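Local structure of AT-less polyketide synthase (Streptomyces platensis subsp. rosaceus, 4TKT) at residues A334-N337 with A338-E342; A296-A299 with V300-A304; Q143-G146 with A147-S150. The protein probably catalyses decarboxylative condensation of acyl and extender units, as a ketosynthase domain of an AT-less type I polyketide synthase in isomigrastatin assembly. All blocks are in the same frame, centred on the assembly; numbering follows the deposited sequence.

Contact 1. Residues A334-N337 with A338-E342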
loop_
_atom_site.group_PDB
_atom_site.type_symbol
_atom_site.label_atom_id
_atom_site.label_comp_id
_atom_site.label_asym_id
_atom_site.label_seq_id
_atom_site.Cartn_x
_atom_site.Cartn_y
_atom_site.Cartn_z
ATOM N N ALA A 334 11.567 11.726 22.933
ATOM C CA ALA A 334 11.716 13.087 23.437
ATOM C C ALA A 334 10.869 14.053 22.614
ATOM O O ALA A 334 10.244 14.964 23.159
ATOM C CB ALA A 334 13.174 13.508 23.415
ATOM N N GLY A 335 10.850 13.840 21.301
ATOM C CA GLY A 335 10.068 14.663 20.398
ATOM C C GLY A 335 8.580 14.510 20.638
ATOM O O GLY A 335 7.840 15.495 20.675
ATOM N N LEU A 336 8.143 13.268 20.807
ATOM C CA LEU A 336 6.741 12.978 21.069
ATOM C C LEU A 336 6.294 13.543 22.414
ATOM O O LEU A 336 5.197 14.086 22.530
ATOM C CB LEU A 336 6.496 11.472 21.022
ATOM C CG LEU A 336 6.385 10.852 19.631
ATOM C CD1 LEU A 336 6.560 9.347 19.702
ATOM C CD2 LEU A 336 5.043 11.200 19.017
ATOM N N ASN A 337 7.147 13.410 23.428
ATOM C CA ASN A 337 6.844 13.932 24.756
ATOM C C ASN A 337 6.628 15.439 24.733
ATOM O O ASN A 337 5.695 15.951 25.349
ATOM C CB ASN A 337 7.962 13.592 25.744
ATOM C CG ASN A 337 7.996 12.122 26.106
ATOM O OD1 ASN A 337 7.088 11.366 25.765
ATOM N ND2 ASN A 337 9.042 11.711 26.815
ATOM N N ALA A 338 7.500 16.140 24.015
ATOM C CA ALA A 338 7.395 17.586 23.875
ATOM C C ALA A 338 6.114 17.971 23.145
ATOM O O ALA A 338 5.518 19.012 23.424
ATOM C CB ALA A 338 8.609 18.137 23.145
ATOM N N ALA A 339 5.693 17.126 22.211
ATOM C CA ALA A 339 4.465 17.361 21.462
ATOM C C ALA A 339 3.242 17.289 22.371
ATOM O O ALA A 339 2.431 18.214 22.412
ATOM C CB ALA A 339 4.339 16.363 20.328
ATOM N N PHE A 340 3.118 16.186 23.102
ATOM C CA PHE A 340 1.975 15.967 23.979
ATOM C C PHE A 340 1.943 16.936 25.161
ATOM O O PHE A 340 0.869 17.279 25.657
ATOM C CB PHE A 340 1.974 14.528 24.498
ATOM C CG PHE A 340 1.400 13.530 23.532
ATOM C CD1 PHE A 340 0.033 13.313 23.472
ATOM C CD2 PHE A 340 2.225 12.800 22.694
ATOM C CE1 PHE A 340 -0.498 12.396 22.590
ATOM C CE2 PHE A 340 1.699 11.879 21.808
ATOM C CZ PHE A 340 0.336 11.676 21.757
ATOM N N ALA A 341 3.116 17.374 25.607
ATOM C CA ALA A 341 3.221 18.207 26.805
ATOM C C ALA A 341 2.566 19.574 26.631
ATOM O O ALA A 341 2.262 20.251 27.611
ATOM C CB ALA A 341 4.675 18.377 27.204
ATOM N N GLU A 342 2.352 19.978 25.384
ATOM C CA GLU A 342 1.732 21.267 25.100
ATOM C C GLU A 342 0.213 21.209 25.210
ATOM O O GLU A 342 -0.466 22.213 24.994
ATOM C CB GLU A 342 2.130 21.759 23.705
ATOM C CG GLU A 342 3.535 22.333 23.631
ATOM C CD GLU A 342 3.719 23.540 24.533
ATOM O OE1 GLU A 342 2.753 24.316 24.700
ATOM O OE2 GLU A 342 4.829 23.710 25.080
#
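The carbonyl oxygen of Leu336 receives the backbone N-H of Phe340, N to O 3.0 Å, in a nearly straight bond with an N-H...O angle of 168°. This is the i to i+4 bonding of an alpha-helix, here the last turns of helix 328-340 in the thiolase-type ketosynthase fold. The same oxygen lies near the plane of the phenylalanine ring, at its edge, 3.2 Å from CD2. Phe340 gets there because its CG stands anti to its own carbonyl carbon (chi1 -81°), which lays the ring back along the preceding turn.

The neighbouring rungs run from Ala338 N to Ala334 O and from Ala339 N to Gly335 O; a further one ties Ala341 N to Asn337 O at 3.0 Å. Small residues suit this helix, since Ala338 and Ala339 turn their methyls to helix 294-308, where Ala298 and Ile301 lie close. Larger apolar groups serve the buried flank: Trp305 meets the Phe340 ring edge-to-face, and Phe403 of strand 403-405 packs against both Leu336 and Phe340. Within the helix the two side chains make a loose apolar touch, Leu336 CD2 lying 4.4 Å from Phe340 CE2.

Contact 2. Residues A296-A299 with V300-A304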
loop_
_atom_site.group_PDB
_atom_site.type_symbol
_atom_site.label_atom_id
_atom_site.label_comp_id
_atom_site.label_asym_id
_atom_site.label_seq_id
_atom_site.Cartn_x
_atom_site.Cartn_y
_atom_site.Cartn_z
ATOM N N ALA A 296 12.293 19.686 16.224
ATOM C CA ALA A 296 11.683 19.725 14.901
ATOM C C ALA A 296 10.606 18.657 14.781
ATOM O O ALA A 296 9.556 18.884 14.180
ATOM C CB ALA A 296 12.733 19.541 13.823
ATOM N N GLN A 297 10.875 17.492 15.357
ATOM C CA GLN A 297 9.907 16.405 15.358
ATOM C C GLN A 297 8.669 16.799 16.148
ATOM O O GLN A 297 7.544 16.526 15.734
ATOM C CB GLN A 297 10.524 15.135 15.940
ATOM C CG GLN A 297 11.651 14.563 15.103
ATOM C CD GLN A 297 12.177 13.260 15.657
ATOM O OE1 GLN A 297 11.641 12.729 16.629
ATOM N NE2 GLN A 297 13.229 12.731 15.039
ATOM N N ALA A 298 8.884 17.452 17.284
ATOM C CA ALA A 298 7.782 17.915 18.113
ATOM C C ALA A 298 6.947 18.944 17.363
ATOM O O ALA A 298 5.724 18.966 17.475
ATOM C CB ALA A 298 8.304 18.502 19.414
ATOM N N ALA A 299 7.617 19.788 16.587
ATOM C CA ALA A 299 6.938 20.849 15.857
ATOM C C ALA A 299 6.052 20.290 14.749
ATOM O O ALA A 299 4.907 20.718 14.590
ATOM C CB ALA A 299 7.950 21.826 15.281
ATOM N N VAL A 300 6.576 19.332 13.987
ATOM C CA VAL A 300 5.828 18.783 12.862
ATOM C C VAL A 300 4.630 17.975 13.364
ATOM O O VAL A 300 3.579 17.949 12.726
ATOM C CB VAL A 300 6.725 17.909 11.942
ATOM C CG1 VAL A 300 7.102 16.594 12.607
ATOM C CG2 VAL A 300 6.033 17.650 10.615
ATOM N N ILE A 301 4.782 17.346 14.526
ATOM C CA ILE A 301 3.706 16.565 15.120
ATOM C C ILE A 301 2.586 17.476 15.624
ATOM O O ILE A 301 1.407 17.194 15.413
ATOM C CB ILE A 301 4.234 15.684 16.267
ATOM C CG1 ILE A 301 5.106 14.563 15.702
ATOM C CG2 ILE A 301 3.088 15.087 17.058
ATOM C CD1 ILE A 301 5.950 13.865 16.739
ATOM N N ARG A 302 2.956 18.575 16.276
ATOM C CA ARG A 302 1.972 19.552 16.729
ATOM C C ARG A 302 1.271 20.229 15.556
ATOM O O ARG A 302 0.070 20.491 15.611
ATOM C CB ARG A 302 2.622 20.617 17.614
ATOM C CG ARG A 302 3.092 20.129 18.973
ATOM C CD ARG A 302 3.468 21.308 19.858
ATOM N NE ARG A 302 4.693 21.066 20.613
ATOM C CZ ARG A 302 5.885 21.550 20.278
ATOM N NH1 ARG A 302 6.017 22.314 19.201
ATOM N NH2 ARG A 302 6.945 21.277 21.023
ATOM N N SER A 303 2.026 20.521 14.501
ATOM C CA SER A 303 1.471 21.183 13.323
ATOM C C SER A 303 0.395 20.328 12.672
ATOM O O SER A 303 -0.639 20.839 12.239
ATOM C CB SER A 303 2.570 21.494 12.310
ATOM O OG SER A 303 3.562 22.324 12.884
ATOM N N ALA A 304 0.644 19.024 12.608
ATOM C CA ALA A 304 -0.316 18.095 12.030
ATOM C C ALA A 304 -1.554 18.011 12.911
ATOM O O ALA A 304 -2.679 17.979 12.415
ATOM C CB ALA A 304 0.309 16.720 11.848
#
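Ala299 O is gripped twice by Ser303, by its hydroxyl OG at 2.7 Å and by its backbone N at 2.9 Å. The two donors reach the oxygen from opposite faces of the carbonyl plane, the hydroxyl standing 40° out of it. Serine suits an alpha-helix in this way: with OG anti to its own carbonyl carbon (chi1 -59°), the hydroxyl folds back to the preceding turn and its proton is used within the helix. Regular i to i+4 bonds accompany this pair, from Val300 N to Ala296 O, Ile301 N to Gln297 O and Arg302 N to Ala298 O.

The remaining contacts are of van der Waals kind. Arg302 bends at chi3 (-138°) and brings its guanidinium back over its own helix, so that the CB of Ala298 lies over one face, 3.5 Å from NH2. Ala298 O is also on a face, though displaced toward the rim. Alanine fits beneath the flat group because a longer side chain would compete for that place. With an alanine in place of Arg302, the Ala298 methyl is likely to lose the flat group that covers it, and Glu342 the cationic side chain packed beside it. The branched residues pack close to Gln297 O, which Val300 CG1 approaches to 3.2 Å and Ile301 CG1 to 3.1 Å.

Helix 294-308 rests by Val300 and Ala304 on strand 273-282, while Ala304 and Ile301 also touch His435 of strand 432-439. Toward helix 328-340, Gln297 touches Glu332.

Contact 3. Residues Q143-G146 with A147-S150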
loop_
_atom_site.group_PDB
_atom_site.type_symbol
_atom_site.label_atom_id
_atom_site.label_comp_id
_atom_site.label_asym_id
_atom_site.label_seq_id
_atom_site.Cartn_x
_atom_site.Cartn_y
_atom_site.Cartn_z
ATOM N N GLN A 143 19.840 1.177 -12.400
ATOM C CA GLN A 143 20.770 1.944 -13.221
ATOM C C GLN A 143 22.234 1.486 -13.134
ATOM O O GLN A 143 22.945 1.452 -14.140
ATOM C CB GLN A 143 20.663 3.408 -12.801
ATOM C CG GLN A 143 21.162 4.420 -13.794
ATOM C CD GLN A 143 20.967 5.829 -13.283
ATOM O OE1 GLN A 143 20.630 6.030 -12.115
ATOM N NE2 GLN A 143 21.169 6.812 -14.152
ATOM N N LEU A 144 22.677 1.140 -11.929
ATOM C CA LEU A 144 24.075 0.791 -11.685
ATOM C C LEU A 144 24.501 -0.474 -12.420
ATOM O O LEU A 144 25.658 -0.611 -12.819
ATOM C CB LEU A 144 24.321 0.625 -10.186
ATOM C CG LEU A 144 24.039 1.867 -9.341
ATOM C CD1 LEU A 144 24.023 1.522 -7.867
ATOM C CD2 LEU A 144 25.077 2.935 -9.629
ATOM N N TYR A 145 23.566 -1.400 -12.592
ATOM C CA TYR A 145 23.858 -2.649 -13.280
ATOM C C TYR A 145 24.268 -2.389 -14.724
ATOM O O TYR A 145 25.219 -2.992 -15.225
ATOM C CB TYR A 145 22.651 -3.588 -13.223
ATOM C CG TYR A 145 22.531 -4.323 -11.910
ATOM C CD1 TYR A 145 23.613 -5.012 -11.379
ATOM C CD2 TYR A 145 21.346 -4.316 -11.191
ATOM C CE1 TYR A 145 23.515 -5.684 -10.175
ATOM C CE2 TYR A 145 21.239 -4.984 -9.987
ATOM C CZ TYR A 145 22.326 -5.665 -9.483
ATOM O OH TYR A 145 22.223 -6.331 -8.285
ATOM N N GLY A 146 23.558 -1.476 -15.380
ATOM C CA GLY A 146 23.847 -1.132 -16.759
ATOM C C GLY A 146 25.235 -0.549 -16.936
ATOM O O GLY A 146 25.906 -0.805 -17.935
ATOM N N ALA A 147 25.669 0.238 -15.955
ATOM C CA ALA A 147 26.991 0.847 -15.991
ATOM C C ALA A 147 28.076 -0.196 -15.747
ATOM O O ALA A 147 29.135 -0.165 -16.379
ATOM C CB ALA A 147 27.088 1.965 -14.963
ATOM N N GLU A 148 27.806 -1.114 -14.824
ATOM C CA GLU A 148 28.746 -2.183 -14.506
ATOM C C GLU A 148 28.921 -3.106 -15.700
ATOM O O GLU A 148 29.991 -3.668 -15.915
ATOM C CB GLU A 148 28.273 -2.979 -13.288
ATOM C CG GLU A 148 28.298 -2.192 -11.988
ATOM C CD GLU A 148 27.672 -2.944 -10.829
ATOM O OE1 GLU A 148 27.015 -3.979 -11.070
ATOM O OE2 GLU A 148 27.840 -2.500 -9.675
ATOM N N TYR A 149 27.856 -3.255 -16.478
ATOM C CA TYR A 149 27.903 -4.077 -17.676
ATOM C C TYR A 149 28.658 -3.361 -18.792
ATOM O O TYR A 149 29.493 -3.955 -19.473
ATOM C CB TYR A 149 26.486 -4.428 -18.138
ATOM C CG TYR A 149 26.425 -5.608 -19.075
ATOM C CD1 TYR A 149 26.750 -5.471 -20.419
ATOM C CD2 TYR A 149 26.042 -6.861 -18.617
ATOM C CE1 TYR A 149 26.699 -6.549 -21.278
ATOM C CE2 TYR A 149 25.986 -7.946 -19.470
ATOM C CZ TYR A 149 26.316 -7.784 -20.799
ATOM O OH TYR A 149 26.262 -8.862 -21.655
ATOM N N SER A 150 28.363 -2.076 -18.961
ATOM C CA SER A 150 28.878 -1.301 -20.083
ATOM C C SER A 150 30.392 -1.111 -20.055
ATOM O O SER A 150 31.024 -0.981 -21.103
ATOM C CB SER A 150 28.194 0.065 -20.128
ATOM O OG SER A 150 26.795 -0.079 -20.304
#
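Gly146 O takes two hydrogen bonds from Ser150, one from OG at 2.6 Å and one from the backbone N at 3.0 Å. Both donors are tilted 30° from the carbonyl plane, on opposite faces of it. This is a serine folded back on the preceding turn of an alpha-helix, helix 142-151, near its C-terminal end; OG is additionally bonded to Val156 N, so the short side chain joins the helix to the chain that follows. The backbone ladder continues with Glu148 N to Leu144 O and Tyr149 N to Tyr145 O at 2.9 Å, whereas Ala147 N to Gln143 O is weak at 3.5 Å.

Among the side chains, Tyr145 and Glu148 run alongside each other in the same direction. Their ring and carboxylate planes stand 80° apart, and OE1 approaches the ring obliquely, 3.6 Å from CD1. The Glu148 chain, extended beyond CG (chi2 173°), carries the carboxylate out to this level, where OE2 bonds His218 NE2. The imidazole of His218 also meets the tyrosine ring edge-to-face, so glutamate and tyrosine share one neighbour.

Each tyrosine combines an apolar ring with a distant hydroxyl, and both use it to reach outside the helix: Tyr145 OH bonds Val217 O in the loop before helix 220-227, and Tyr149 OH bonds Glu154 OE2 and Pro619 O, joining this surface helix to the C-terminal tail.

In the fold
From the N terminus the chain first reaches contact 3, on helix 142-151 after strand 129-136, then contact 2 on helix 294-308 and contact 1 on helix 328-340. Contacts 2 and 3 each lie within one helix, and contact 1 follows helix 328-340 out into the chain beyond it; each closes only local, turn-sized loops, in series, and none nests in or crosses another. Contacts 1 and 2 have centres 9 Å apart and touch, Leu336 CD2 lying 3.6 Å from Ile301 CD1, so two helices pack together beside the mixed sheet. Helix 328-340 is the crossover of the beta-alpha-beta unit between strands 317-319 and 350-353. Contact 3 stands apart, its centre about 41 Å from that of contact 2, and ties the N-terminal half of the ketosynthase to the C-terminal tail.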